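Local coordinates for Ice-binding protein isoform1a (Antarctomyces psychrotrophicus, PDB 7BWY) that binds ice, probably by docking onto ordered water molecules of the ice prism planes, as an antifreeze protein with a right-handed beta-helix fold, at residues A[130-135]-A[157-162]; A[37-42]-A[56-61]; A[115-120]-A[144-149]; A[29-34]-A[197-202]. The protein carries 2 engineered substitutions. All coordinates share one frame; numbering follows the deposited sequence.

All four contacts lie in one right-handed beta-solenoid. Contacts 1 to 3 join parallel strands or turns of successive coils; contact 4 brings a turn of an early coil against one of a late coil. Along the chain, contact 2 closes first; contacts 3 and 1 then interleave, their segments alternating, and contact 4 (29-34 with 197-202) spans them all. Contacts 2 and 4 adjoin in sequence, strand 32-34 running on to strand 36-39, with centres about 17 Å apart. Contacts 1 and 4 reach the same seven-strand parallel sheet, their centres about 20 Å apart. Contacts 2 and 3 lie on opposite sides of the chain's centre, about 34 Å between centres. Only contact 4 links parts distant in sequence, setting the late chain beside an early coil.

Contact 1 of 4, residues A[130-135]-A[157-162]; sequences LATTLV and VGYSAT. Engineered in segment 157-162: Y159 (natural residue Ser).
L134, T132 and the engineered Y159 account for much of the surface shared by two successive coils of the right-handed beta-solenoid, each rounding a corner from one face of the solenoid to the next, with the two coils paired in parallel. Register is fixed by bridges L130-V157, L134-A161 and V135-T162. Both backbone groups of L134 bond to the same neighbouring segment: its N donates to S160 O at 3.2 Å, and its O receives T162 N at 2.7 Å, the latter nearly in line with the carbonyl. Its CB lies 4.3 Å from A161 CB, and V108 of the preceding coil packs against the same side chain. At the corner, T132 O takes the Y159 N-H at 2.7 Å from above the carbonyl plane, 37° out of it. The tyrosine, which replaces a natural serine, has CG beside its own backbone N (chi1 -73°), and this turns the ring alongside T132, both side chains pointing the same way. T132 CB sits over one ring face in a CH-pi contact, 3.8 Å from the centroid and 15° off the normal, while T133 CG2 lies at the ring edge. At G158 a side chain would run into A131 O; its CA comes within 3.3 Å of that oxygen.

Contact 2 of 4, residues A[37-42]-A[56-61]; sequences MGTTGT and LHINDD. Engineered in segment 56-61: D61 (natural residue Asn).
N59 meets the end of segment 37-42 where two parallel strands of the beta-solenoid, 36-39 and 56-58, run out into their turns. The axes of 37-39 and 56-58 come within 4.7 Å at an angle of 0°, bridged at M37-L56, G38-H57 and T39-I58. N59 N donates to T39 O at 2.7 Å, the last bond of this ladder. From there the side chain reaches across to the 40-42 turn: CB packs on G41 O at 3.2 Å, and CG, anti to the backbone N (chi1 -174°), runs alongside T42. At the tip the branches part, ND2 lying near T40 O and OD1 facing the T42 methyl CG2 at 3.9 Å. On the face carrying M37, T39, L56 and I58, the M37 methyl CE touches L56 CD1 at 3.9 Å, the two chains pointing the same way, and I44 packs against M37, T39 and I58. T39 OG1 closes an ST turn by accepting G41 N, and is also bonded to A21 O. Beyond the strand, D60 N-caps helix 61-79 through OD1 to S63 N. Its OD2 offers the syn lone pair to H57 ND1 at 2.8 Å, in the plane of the imidazole, whose NE2 bonds Q55 OE1.

Contact 3 of 4, residues A[115-120]-A[144-149]; sequences TLDGAG and LTNGAK
D117 and N146 face each other in a surface contact between two tight turns, at the ends of strands 113-117 and 141-145, the centre of the contact lying about 18 Å from the centre of the chain. The strands pair in parallel through L116-L144 and D117-T145: T145 N donates to L116 O at 2.9 Å, and G118 N to T145 O at 2.8 Å. That last oxygen also accepts A148 N, from the opposite face of its carbonyl plane, which closes the type I' turn from T145 to A148. This is how adjacent coils of the right-handed beta-solenoid stay in register as they leave the three-strand sheet 95-98, 113-117 and 141-145. D117 holds its carboxylate anti to the backbone N (chi1 178°), and OD1 is thereby placed between two donors. N146 ND2 reaches it at a modelled 2.5 Å, unusually short and of doubtful exact length, and A119 N at 2.8 Å, from opposite faces of the carboxylate plane; the second bond forms an Asx turn. The carboxylate and amide planes stand 65° apart. Replacing D117 by an alanine would probably deprive N146 ND2 and A119 N of their shared acceptor and free the amide to turn. N146 O in turn accepts G120 N, a further link between the turns. Close fit matters at G118, whose CA lies 3.1 Å from N146 O, where a side chain would collide with the opposite turn. On the L116 and L144 face, L116 CB lies 4.1 Å from L144 CD2, and W126 packs on both A148 and L116. T145 belongs to the D117 face, and there its CG2 meets T115 CG2 at 3.6 Å.

Contact 4 of 4, residues A[29-34]-A[197-202]; sequences GATVIN and VTLDSN
T31 and N202 bring the backbones together where the chain turns into strand 32-34 and out of strand 197-200: V32 N donates to N202 O at 2.8 Å, nearly straight along the carbonyl, and T31 CA passes 4.2 Å from S201 CA. N202 O also receives a CA-H...O contact from T31 CA. The threonine hydroxyl then ties the turn from its side chain. With OG1 beside its own backbone N (chi1 -76°), it accepts N202 N at 2.9 Å and is also hydrogen-bonded to N27 OD1, while CG2 lies 3.5 Å from N202 O. A valine in place of T31 would probably leave N202 N and N27 OD1 without this hydroxyl partner and let the 197-202 turn shift. Here an early and a late coil of the right-handed beta-solenoid lie side by side despite the 162 intervening residues, strand 197-200 pairing with 25-28 in the seven-strand sheet. Toward the interior, I33 CD1 touches L199 CD1 at 3.9 Å, the side chains crossing at about a right angle, and V25 and L191 also pack on the leucine. Outside, water bridges the turns twice: one water donates to A30 O and N202 O, and another accepts A30 N while donating to S201 OG. The S201 hydroxyl donates a hydrogen bond from OG to D200 OD1 at 2.8 Å, on the anti side and 31° out of the carboxylate plane, and D200 OD2 is bonded to T183 OG1.

Contact 1 of 4, residues A[130-135]-A[157-162]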
# COMPACT_ATOMS: atom_id res chain seq x y z
N LEU A 130 8.55 -4.64 -6.41
CA LEU A 130 8.10 -6.02 -6.52
C LEU A 130 7.62 -6.19 -7.95
O LEU A 130 6.55 -5.67 -8.33
CB LEU A 130 6.98 -6.27 -5.50
CG LEU A 130 7.29 -5.85 -4.05
CD1 LEU A 130 6.20 -6.27 -3.10
CD2 LEU A 130 8.62 -6.40 -3.58
N ALA A 131 8.43 -6.86 -8.77
CA ALA A 131 8.18 -6.86 -10.22
C ALA A 131 6.78 -7.47 -10.51
O ALA A 131 6.15 -7.08 -11.48
CB ALA A 131 9.24 -7.65 -10.95
N THR A 132 6.30 -8.41 -9.67
CA THR A 132 5.04 -9.05 -10.03
C THR A 132 4.06 -8.93 -8.87
O THR A 132 3.53 -7.83 -8.63
CB THR A 132 5.24 -10.48 -10.56
OG1 THR A 132 5.66 -11.35 -9.50
CG2 THR A 132 6.14 -10.61 -11.77
N THR A 133 3.80 -10.05 -8.15
CA THR A 133 2.74 -10.03 -7.15
C THR A 133 3.33 -9.82 -5.76
O THR A 133 4.46 -10.19 -5.52
CB THR A 133 1.87 -11.30 -7.18
OG1 THR A 133 2.76 -12.40 -7.07
CG2 THR A 133 1.01 -11.43 -8.42
N LEU A 134 2.54 -9.27 -4.85
CA LEU A 134 2.81 -9.40 -3.41
C LEU A 134 1.65 -10.16 -2.75
O LEU A 134 0.46 -9.77 -2.89
CB LEU A 134 2.88 -7.98 -2.81
CG LEU A 134 2.83 -7.90 -1.28
CD1 LEU A 134 4.08 -8.52 -0.66
CD2 LEU A 134 2.68 -6.45 -0.86
N VAL A 135 2.01 -11.17 -1.95
CA VAL A 135 1.02 -11.84 -1.11
C VAL A 135 1.43 -11.75 0.36
O VAL A 135 2.52 -12.18 0.73
CB VAL A 135 0.83 -13.33 -1.55
CG1 VAL A 135 -0.25 -14.02 -0.74
CG2 VAL A 135 0.35 -13.38 -2.98
N VAL A 157 4.05 -2.34 -6.56
CA VAL A 157 3.72 -3.73 -6.91
C VAL A 157 3.44 -3.82 -8.41
O VAL A 157 2.51 -3.21 -8.93
CB VAL A 157 2.49 -4.17 -6.08
CG1 VAL A 157 2.11 -5.61 -6.46
CG2 VAL A 157 2.77 -4.02 -4.58
N GLY A 158 4.27 -4.58 -9.12
CA GLY A 158 4.20 -4.62 -10.56
C GLY A 158 2.88 -5.20 -11.08
O GLY A 158 2.46 -4.82 -12.16
N TYR A 159 2.26 -6.16 -10.39
CA TYR A 159 0.95 -6.70 -10.78
C TYR A 159 -0.09 -6.30 -9.75
O TYR A 159 -0.58 -5.15 -9.78
CB TYR A 159 1.03 -8.23 -10.81
CG TYR A 159 1.80 -8.87 -11.95
CD1 TYR A 159 2.47 -8.13 -12.92
CD2 TYR A 159 1.82 -10.28 -12.08
CE1 TYR A 159 3.14 -8.75 -13.97
CE2 TYR A 159 2.49 -10.92 -13.12
CZ TYR A 159 3.16 -10.14 -14.06
OH TYR A 159 3.89 -10.73 -15.04
N SER A 160 -0.39 -7.21 -8.79
CA SER A 160 -1.42 -6.92 -7.80
C SER A 160 -0.94 -7.39 -6.43
O SER A 160 -0.10 -8.29 -6.34
CB SER A 160 -2.73 -7.62 -8.17
OG SER A 160 -3.16 -7.22 -9.47
N ALA A 161 -1.46 -6.78 -5.36
CA ALA A 161 -1.14 -7.20 -4.01
C ALA A 161 -2.37 -7.87 -3.38
O ALA A 161 -3.51 -7.35 -3.46
CB ALA A 161 -0.82 -5.92 -3.24
N THR A 162 -2.12 -8.91 -2.57
CA THR A 162 -3.18 -9.45 -1.73
C THR A 162 -2.69 -9.46 -0.30
O THR A 162 -1.64 -10.05 -0.02
CB THR A 162 -3.41 -10.97 -1.98
OG1 THR A 162 -3.46 -11.13 -3.38
CG2 THR A 162 -4.74 -11.46 -1.46

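Contact 2 of 4, residues A[37-42]-A[56-61]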
# COMPACT_ATOMS: atom_id res chain seq x y z
N MET A 37 -11.30 8.49 0.29
CA MET A 37 -11.44 7.33 -0.57
C MET A 37 -12.00 7.82 -1.90
O MET A 37 -12.91 8.65 -1.91
CB MET A 37 -12.46 6.37 0.05
CG MET A 37 -12.90 5.28 -0.96
SD MET A 37 -13.66 3.93 -0.06
CE MET A 37 -15.26 4.69 0.22
N GLY A 38 -11.49 7.30 -3.01
CA GLY A 38 -12.17 7.68 -4.23
C GLY A 38 -11.93 6.73 -5.38
O GLY A 38 -11.24 5.73 -5.26
N THR A 39 -12.60 7.03 -6.50
CA THR A 39 -12.48 6.29 -7.75
C THR A 39 -12.75 7.25 -8.90
O THR A 39 -13.55 8.18 -8.76
CB THR A 39 -13.47 5.12 -7.79
OG1 THR A 39 -13.25 4.44 -9.02
CG2 THR A 39 -14.90 5.58 -7.71
N THR A 40 -12.03 7.07 -10.00
CA THR A 40 -12.29 7.91 -11.16
C THR A 40 -13.45 7.32 -11.95
O THR A 40 -14.00 8.03 -12.78
CB THR A 40 -11.09 8.07 -12.09
OG1 THR A 40 -10.68 6.72 -12.26
CG2 THR A 40 -9.95 8.86 -11.50
N GLY A 41 -13.82 6.06 -11.67
CA GLY A 41 -15.04 5.43 -12.17
C GLY A 41 -16.27 5.91 -11.40
O GLY A 41 -16.23 6.98 -10.79
N THR A 42 -17.36 5.13 -11.41
CA THR A 42 -18.47 5.56 -10.57
C THR A 42 -18.92 4.53 -9.56
O THR A 42 -19.96 4.74 -8.96
CB THR A 42 -19.72 6.02 -11.34
OG1 THR A 42 -20.04 5.05 -12.34
CG2 THR A 42 -19.60 7.43 -11.89
N LEU A 56 -15.10 11.50 0.38
CA LEU A 56 -15.40 10.61 -0.73
C LEU A 56 -15.26 11.37 -2.06
O LEU A 56 -15.82 12.44 -2.18
CB LEU A 56 -16.85 10.18 -0.54
CG LEU A 56 -17.34 9.14 -1.54
CD1 LEU A 56 -16.43 7.92 -1.55
CD2 LEU A 56 -18.78 8.77 -1.22
N HIS A 57 -14.49 10.86 -3.03
CA HIS A 57 -14.35 11.58 -4.29
C HIS A 57 -14.61 10.60 -5.41
O HIS A 57 -13.74 9.81 -5.73
CB HIS A 57 -12.99 12.24 -4.43
CG HIS A 57 -12.77 13.43 -3.56
ND1 HIS A 57 -13.40 14.63 -3.79
CD2 HIS A 57 -12.00 13.61 -2.46
CE1 HIS A 57 -13.05 15.50 -2.86
NE2 HIS A 57 -12.18 14.91 -2.04
N ILE A 58 -15.85 10.62 -5.91
CA ILE A 58 -16.25 9.71 -6.96
C ILE A 58 -16.31 10.49 -8.26
O ILE A 58 -17.11 11.40 -8.42
CB ILE A 58 -17.59 9.06 -6.63
CG1 ILE A 58 -17.44 8.26 -5.34
CG2 ILE A 58 -18.07 8.20 -7.80
CD1 ILE A 58 -18.65 7.44 -5.02
N ASN A 59 -15.39 10.17 -9.16
CA ASN A 59 -15.46 10.68 -10.51
C ASN A 59 -15.58 12.21 -10.52
O ASN A 59 -16.55 12.72 -11.03
CB ASN A 59 -16.69 10.11 -11.21
CG ASN A 59 -16.73 10.50 -12.67
OD1 ASN A 59 -17.81 10.66 -13.22
ND2 ASN A 59 -15.58 10.68 -13.31
N ASP A 60 -14.58 12.92 -9.99
CA ASP A 60 -14.60 14.37 -9.92
C ASP A 60 -13.18 14.84 -10.13
O ASP A 60 -12.31 14.04 -10.47
CB ASP A 60 -15.17 14.88 -8.59
CG ASP A 60 -14.34 14.52 -7.35
OD1 ASP A 60 -13.22 13.96 -7.48
OD2 ASP A 60 -14.82 14.80 -6.25
N ASP A 61 -12.89 16.11 -9.83
CA ASP A 61 -11.56 16.56 -10.20
C ASP A 61 -10.53 16.01 -9.24
O ASP A 61 -9.39 15.77 -9.66
CB ASP A 61 -11.44 18.08 -10.26
CG ASP A 61 -12.38 18.69 -11.28
OD1 ASP A 61 -12.82 17.96 -12.21
OD2 ASP A 61 -12.69 19.89 -11.11

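Contact 3 of 4, residues A[115-120]-A[144-149]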
# COMPACT_ATOMS: atom_id res chain seq x y z
N THR A 115 10.70 -6.79 9.69
CA THR A 115 10.99 -5.57 10.47
C THR A 115 11.64 -4.50 9.61
O THR A 115 12.59 -4.77 8.88
CB THR A 115 11.96 -5.86 11.61
OG1 THR A 115 11.36 -6.94 12.32
CG2 THR A 115 12.14 -4.64 12.51
N LEU A 116 11.18 -3.25 9.76
CA LEU A 116 11.88 -2.20 9.02
C LEU A 116 12.68 -1.36 10.03
O LEU A 116 12.12 -0.73 10.92
CB LEU A 116 10.87 -1.39 8.19
CG LEU A 116 10.04 -2.26 7.22
CD1 LEU A 116 8.99 -1.47 6.48
CD2 LEU A 116 10.92 -3.03 6.25
N ASP A 117 14.00 -1.36 9.88
CA ASP A 117 14.86 -0.74 10.88
C ASP A 117 15.31 0.67 10.46
O ASP A 117 16.13 0.82 9.55
CB ASP A 117 16.02 -1.68 11.16
CG ASP A 117 17.05 -1.14 12.16
OD1 ASP A 117 16.90 -0.00 12.68
OD2 ASP A 117 18.03 -1.84 12.36
N GLY A 118 14.75 1.70 11.11
CA GLY A 118 15.10 3.07 10.76
C GLY A 118 16.57 3.45 11.05
O GLY A 118 16.99 4.53 10.67
N ALA A 119 17.36 2.54 11.65
CA ALA A 119 18.71 2.70 12.18
C ALA A 119 18.94 4.07 12.83
O ALA A 119 20.01 4.66 12.73
CB ALA A 119 19.76 2.32 11.17
N GLY A 120 17.97 4.57 13.56
CA GLY A 120 18.24 5.79 14.28
C GLY A 120 17.80 6.99 13.46
O GLY A 120 17.58 8.08 13.98
N LEU A 144 7.87 -1.63 12.59
CA LEU A 144 8.75 -0.45 12.46
C LEU A 144 9.65 -0.34 13.68
O LEU A 144 9.18 -0.43 14.79
CB LEU A 144 7.90 0.83 12.41
CG LEU A 144 6.89 0.77 11.27
CD1 LEU A 144 6.08 2.03 11.08
CD2 LEU A 144 7.60 0.34 10.01
N THR A 145 10.94 -0.09 13.51
CA THR A 145 11.78 0.09 14.68
C THR A 145 12.77 1.24 14.45
O THR A 145 13.03 1.63 13.30
CB THR A 145 12.40 -1.27 15.02
OG1 THR A 145 12.93 -1.09 16.32
CG2 THR A 145 13.52 -1.69 14.11
N ASN A 146 13.28 1.84 15.55
CA ASN A 146 14.41 2.76 15.56
C ASN A 146 14.14 3.89 14.57
O ASN A 146 14.93 4.09 13.65
CB ASN A 146 15.69 2.12 14.99
CG ASN A 146 16.19 0.94 15.80
OD1 ASN A 146 15.89 0.82 16.97
ND2 ASN A 146 16.99 0.04 15.22
N GLY A 147 12.99 4.57 14.69
CA GLY A 147 12.70 5.72 13.84
C GLY A 147 11.95 5.47 12.52
O GLY A 147 11.51 6.45 11.91
N ALA A 148 11.88 4.21 12.03
CA ALA A 148 11.20 3.87 10.78
C ALA A 148 9.79 4.44 10.82
O ALA A 148 9.17 4.29 11.84
CB ALA A 148 11.18 2.36 10.58
N LYS A 149 9.36 5.19 9.79
CA LYS A 149 8.01 5.73 9.68
C LYS A 149 7.27 5.08 8.50
O LYS A 149 7.82 4.96 7.39
CB LYS A 149 8.01 7.24 9.42
CG LYS A 149 8.70 8.08 10.49
CD LYS A 149 8.64 9.58 10.17
CE LYS A 149 7.50 10.33 10.84
NZ LYS A 149 7.61 11.80 10.63

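Contact 4 of 4, residues A[29-34]-A[197-202]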
# COMPACT_ATOMS: atom_id res chain seq x y z
N GLY A 29 -18.26 -5.73 5.12
CA GLY A 29 -18.02 -5.70 6.56
C GLY A 29 -17.68 -4.29 7.03
O GLY A 29 -17.60 -3.37 6.22
N ALA A 30 -17.55 -4.13 8.35
CA ALA A 30 -17.46 -2.84 9.02
C ALA A 30 -16.05 -2.27 8.86
O ALA A 30 -15.39 -2.05 9.88
CB ALA A 30 -17.77 -3.03 10.51
N THR A 31 -15.58 -2.10 7.61
CA THR A 31 -14.30 -1.49 7.28
C THR A 31 -14.26 -0.03 7.76
O THR A 31 -15.27 0.67 7.81
CB THR A 31 -14.14 -1.49 5.76
OG1 THR A 31 -13.83 -2.85 5.52
CG2 THR A 31 -13.03 -0.59 5.24
N VAL A 32 -13.09 0.42 8.20
CA VAL A 32 -12.94 1.81 8.60
C VAL A 32 -11.76 2.39 7.82
O VAL A 32 -10.64 1.81 7.85
CB VAL A 32 -12.71 1.91 10.12
CG1 VAL A 32 -12.12 3.29 10.47
CG2 VAL A 32 -14.00 1.66 10.88
N ILE A 33 -12.01 3.45 7.03
CA ILE A 33 -10.92 4.13 6.31
C ILE A 33 -10.66 5.49 6.97
O ILE A 33 -11.53 6.37 6.93
CB ILE A 33 -11.17 4.23 4.80
CG1 ILE A 33 -11.26 2.78 4.31
CG2 ILE A 33 -10.01 5.00 4.17
CD1 ILE A 33 -11.17 2.56 2.88
N ASN A 34 -9.54 5.58 7.69
CA ASN A 34 -9.09 6.83 8.32
C ASN A 34 -8.31 7.65 7.29
O ASN A 34 -7.08 7.53 7.13
CB ASN A 34 -8.19 6.47 9.49
CG ASN A 34 -8.97 5.80 10.61
OD1 ASN A 34 -10.08 6.23 10.96
ND2 ASN A 34 -8.39 4.73 11.14
N VAL A 197 -9.63 -1.69 -5.75
CA VAL A 197 -9.38 -2.09 -4.39
C VAL A 197 -10.59 -2.88 -3.89
O VAL A 197 -11.73 -2.41 -4.00
CB VAL A 197 -9.15 -0.86 -3.49
CG1 VAL A 197 -9.04 -1.26 -2.00
CG2 VAL A 197 -7.89 -0.14 -3.97
N THR A 198 -10.32 -4.07 -3.33
CA THR A 198 -11.38 -4.78 -2.62
C THR A 198 -11.00 -5.01 -1.17
O THR A 198 -9.84 -5.29 -0.85
CB THR A 198 -11.78 -6.06 -3.37
OG1 THR A 198 -10.63 -6.86 -3.39
CG2 THR A 198 -12.01 -5.78 -4.84
N LEU A 199 -12.01 -4.91 -0.30
CA LEU A 199 -11.81 -4.80 1.12
C LEU A 199 -12.78 -5.74 1.81
O LEU A 199 -13.91 -5.88 1.38
CB LEU A 199 -12.15 -3.36 1.54
CG LEU A 199 -11.27 -2.29 0.90
CD1 LEU A 199 -11.76 -0.90 1.24
CD2 LEU A 199 -9.81 -2.45 1.28
N ASP A 200 -12.37 -6.27 2.95
CA ASP A 200 -13.27 -6.98 3.83
C ASP A 200 -12.85 -6.72 5.28
O ASP A 200 -11.86 -7.27 5.75
CB ASP A 200 -13.20 -8.48 3.52
CG ASP A 200 -14.19 -9.33 4.34
OD1 ASP A 200 -14.93 -8.80 5.23
OD2 ASP A 200 -14.23 -10.52 4.09
N SER A 201 -13.67 -5.96 5.99
CA SER A 201 -13.52 -5.65 7.42
C SER A 201 -12.10 -5.19 7.71
O SER A 201 -11.46 -5.71 8.64
CB SER A 201 -13.90 -6.83 8.33
OG SER A 201 -15.00 -7.47 7.74
N ASN A 202 -11.64 -4.22 6.90
CA ASN A 202 -10.28 -3.76 7.07
C ASN A 202 -10.28 -2.45 7.86
O ASN A 202 -11.31 -1.77 8.02
CB ASN A 202 -9.61 -3.57 5.72
CG ASN A 202 -9.69 -4.83 4.89
OD1 ASN A 202 -10.32 -4.80 3.84
ND2 ASN A 202 -8.98 -5.88 5.27
O HOH W 1 -12.67 -1.84 10.92
O HOH W 2 -17.27 -6.59 9.65